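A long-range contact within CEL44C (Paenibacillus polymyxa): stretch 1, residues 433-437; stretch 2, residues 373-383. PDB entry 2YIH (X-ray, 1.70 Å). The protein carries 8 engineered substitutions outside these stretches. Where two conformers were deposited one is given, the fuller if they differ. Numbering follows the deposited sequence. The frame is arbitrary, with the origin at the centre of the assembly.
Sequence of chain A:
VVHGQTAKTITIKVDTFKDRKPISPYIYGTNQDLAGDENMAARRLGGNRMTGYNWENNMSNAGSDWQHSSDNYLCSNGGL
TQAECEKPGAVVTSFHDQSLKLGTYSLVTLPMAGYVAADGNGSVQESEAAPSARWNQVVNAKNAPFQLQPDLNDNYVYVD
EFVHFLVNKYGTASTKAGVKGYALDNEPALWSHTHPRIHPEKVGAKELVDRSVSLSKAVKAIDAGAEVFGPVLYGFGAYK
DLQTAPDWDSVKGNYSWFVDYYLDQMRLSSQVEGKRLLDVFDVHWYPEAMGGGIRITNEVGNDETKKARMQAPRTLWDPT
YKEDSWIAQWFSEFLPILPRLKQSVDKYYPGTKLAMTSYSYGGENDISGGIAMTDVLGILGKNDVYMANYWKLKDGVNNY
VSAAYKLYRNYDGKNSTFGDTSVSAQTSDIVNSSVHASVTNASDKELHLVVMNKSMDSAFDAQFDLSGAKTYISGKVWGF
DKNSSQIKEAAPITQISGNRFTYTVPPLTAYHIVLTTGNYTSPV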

# COMPACT_ATOMS: atom_id res chain seq x y z
N SER A 433 -5.29 -21.69 10.87
CA SER A 433 -5.69 -21.53 9.46
C SER A 433 -6.18 -20.10 9.19
O SER A 433 -6.55 -19.37 10.13
CB SER A 433 -6.82 -22.50 9.08
OG SER A 433 -8.07 -22.09 9.68
N SER A 434 -6.18 -19.74 7.92
CA SER A 434 -6.96 -18.60 7.45
C SER A 434 -7.55 -18.98 6.11
O SER A 434 -7.01 -19.85 5.40
CB SER A 434 -6.06 -17.37 7.26
OG SER A 434 -5.61 -16.92 8.53
N VAL A 435 -8.65 -18.34 5.73
CA VAL A 435 -9.33 -18.71 4.50
C VAL A 435 -10.14 -17.51 3.96
O VAL A 435 -10.72 -16.73 4.72
CB VAL A 435 -10.29 -19.93 4.74
CG1 VAL A 435 -11.28 -19.58 5.87
CG2 VAL A 435 -11.00 -20.32 3.42
N HIS A 436 -10.06 -17.34 2.66
CA HIS A 436 -10.73 -16.24 1.98
C HIS A 436 -11.42 -16.76 0.73
O HIS A 436 -10.83 -17.54 -0.01
CB HIS A 436 -9.68 -15.22 1.58
CG HIS A 436 -8.91 -14.69 2.76
ND1 HIS A 436 -9.47 -13.87 3.71
CD2 HIS A 436 -7.63 -14.90 3.14
CE1 HIS A 436 -8.58 -13.60 4.64
NE2 HIS A 436 -7.45 -14.22 4.32
N ALA A 437 -12.65 -16.31 0.50
CA ALA A 437 -13.43 -16.83 -0.61
C ALA A 437 -13.90 -15.71 -1.51
O ALA A 437 -14.08 -14.58 -1.07
CB ALA A 437 -14.67 -17.63 -0.08
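Stretch 2 373-383: MTDVLGILGKN

The imidazole of His-436 is the hub of this contact, engaged through both of its nitrogens. On one side its NE2 donates to Asp-375 OD1, 2.9 Å away with an angle of 155° at the hydrogen; on the other its ND1 accepts from Lys-382 NZ at 3.0 Å. Both partners lie at the edge of the ring, near its plane, where the nitrogen N-H and lone pair point. Histidine suits this place because one ring can donate to an acid at one nitrogen and accept from an amine at the other. Asp-375 starts sideways to the strand, but its t rotamer (chi1 -162°) carries the carboxylate nearer, and its second oxygen, OD2, lies 3.0 Å from Ser-434 OG, a weak hydrogen bond at best.

Lys-382 points toward the strand and reaches it by extension: after a p chi1 of 77°, its remaining three side-chain torsions are all t. A long, flexible chain thus brings the ammonium group to the ring and leaves it able to serve two waters as well. Water 1 accepts from Lys-382 NZ at 3.1 Å and from the backbone Ala-437 N at 2.9 Å; water 2 accepts from Lys-382 NZ at 2.8 Å and donates to Val-435 O at 3.0 Å. The lysine is therefore tied to the strand backbone as well as to the histidine.

Stretch 2 is part of a helix that begins earlier in the chain, with Asp-375, Gly-378 and Lys-382 spaced so that they come round to the strand on successive turns. Stretch 1 is an extended strand, its side chains alternating: Ser-434 and His-436 point toward the helix, whereas Ser-433, Val-435 and Ala-437 point away. The two elements run in broadly the same direction, crossing at 45°, and their axes approach to 8.4 Å. The nearest CA pairs follow that sense, Ser-434 CA to Asp-375 CA at 6.5 Å and His-436 CA to Gly-378 CA at 5.6 Å.

Packing centers on Gly-378, whose CA lies 3.4 Å from the centroid of the His-436 ring and only 5° off the ring normal, a CH-pi contact over one face. The absence of a side chain permits this closeness: a CB in ideal position would stand 2.0 Å from His-436 CD2, a clash. Ile-379 adds an apolar flank, its CG1 3.9 Å from His-436 CE1. The contact is compact, burying 265 Å² over both sides, and His-436 has the largest share.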

# COMPACT_ATOMS: atom_id res chain seq x y z
N MET A 373 1.47 -12.86 3.82
CA MET A 373 0.94 -12.03 2.75
C MET A 373 -0.27 -12.64 2.09
O MET A 373 -1.15 -11.92 1.64
CB MET A 373 2.02 -11.76 1.69
CG MET A 373 2.98 -10.68 2.11
SD MET A 373 2.17 -9.06 2.26
CE MET A 373 1.97 -8.50 0.56
N THR A 374 -0.34 -13.96 2.02
CA THR A 374 -1.52 -14.60 1.49
C THR A 374 -2.72 -14.28 2.39
O THR A 374 -3.85 -14.14 1.92
CB THR A 374 -1.26 -16.09 1.34
OG1 THR A 374 -0.06 -16.27 0.55
CG2 THR A 374 -2.42 -16.76 0.69
N ASP A 375 -2.46 -14.15 3.69
CA ASP A 375 -3.56 -13.81 4.60
C ASP A 375 -3.89 -12.29 4.42
O ASP A 375 -5.05 -11.90 4.28
CB ASP A 375 -3.19 -14.14 6.06
CG ASP A 375 -4.41 -14.21 6.98
OD1 ASP A 375 -5.54 -14.14 6.48
OD2 ASP A 375 -4.22 -14.30 8.22
N VAL A 376 -2.86 -11.46 4.41
CA VAL A 376 -3.04 -9.99 4.32
C VAL A 376 -3.80 -9.62 3.06
O VAL A 376 -4.72 -8.82 3.13
CB VAL A 376 -1.66 -9.24 4.39
CG1 VAL A 376 -1.83 -7.71 3.99
CG2 VAL A 376 -1.03 -9.38 5.82
N LEU A 377 -3.49 -10.21 1.91
CA LEU A 377 -4.23 -9.79 0.72
C LEU A 377 -5.72 -10.13 0.84
O LEU A 377 -6.57 -9.35 0.39
CB LEU A 377 -3.64 -10.41 -0.56
CG LEU A 377 -2.18 -9.97 -0.82
CD1 LEU A 377 -1.58 -10.77 -2.03
CD2 LEU A 377 -2.17 -8.44 -1.15
N GLY A 378 -6.04 -11.29 1.43
CA GLY A 378 -7.47 -11.67 1.68
C GLY A 378 -8.14 -10.67 2.61
O GLY A 378 -9.29 -10.22 2.39
N ILE A 379 -7.43 -10.34 3.69
CA ILE A 379 -7.93 -9.44 4.70
C ILE A 379 -8.18 -8.04 4.11
O ILE A 379 -9.24 -7.46 4.33
CB ILE A 379 -6.94 -9.35 5.89
CG1 ILE A 379 -6.89 -10.71 6.64
CG2 ILE A 379 -7.29 -8.17 6.82
CD1 ILE A 379 -5.67 -10.82 7.57
N LEU A 380 -7.19 -7.48 3.40
CA LEU A 380 -7.38 -6.15 2.85
C LEU A 380 -8.56 -6.14 1.93
O LEU A 380 -9.33 -5.16 1.88
CB LEU A 380 -6.13 -5.69 2.08
CG LEU A 380 -4.90 -5.53 2.94
CD1 LEU A 380 -3.66 -5.37 1.99
CD2 LEU A 380 -5.01 -4.35 3.92
N GLY A 381 -8.70 -7.20 1.14
CA GLY A 381 -9.75 -7.20 0.11
C GLY A 381 -11.13 -7.06 0.73
O GLY A 381 -11.99 -6.36 0.16
N LYS A 382 -11.34 -7.71 1.89
CA LYS A 382 -12.67 -7.78 2.48
C LYS A 382 -12.90 -6.86 3.68
O LYS A 382 -13.96 -6.92 4.30
CB LYS A 382 -13.03 -9.25 2.80
CG LYS A 382 -12.38 -9.84 4.02
CD LYS A 382 -12.60 -11.39 3.92
CE LYS A 382 -12.08 -12.12 5.14
NZ LYS A 382 -12.20 -13.61 4.98
N ASN A 383 -11.97 -5.93 3.91
CA ASN A 383 -12.07 -4.93 4.96
C ASN A 383 -12.09 -3.49 4.42
O ASN A 383 -11.59 -2.57 5.07
CB ASN A 383 -10.94 -5.13 5.96
CG ASN A 383 -11.21 -6.30 6.88
OD1 ASN A 383 -10.92 -7.46 6.56
ND2 ASN A 383 -11.96 -6.03 7.93
O HOH W 1 -13.75 -14.48 2.39
O HOH W 2 -12.28 -15.56 6.95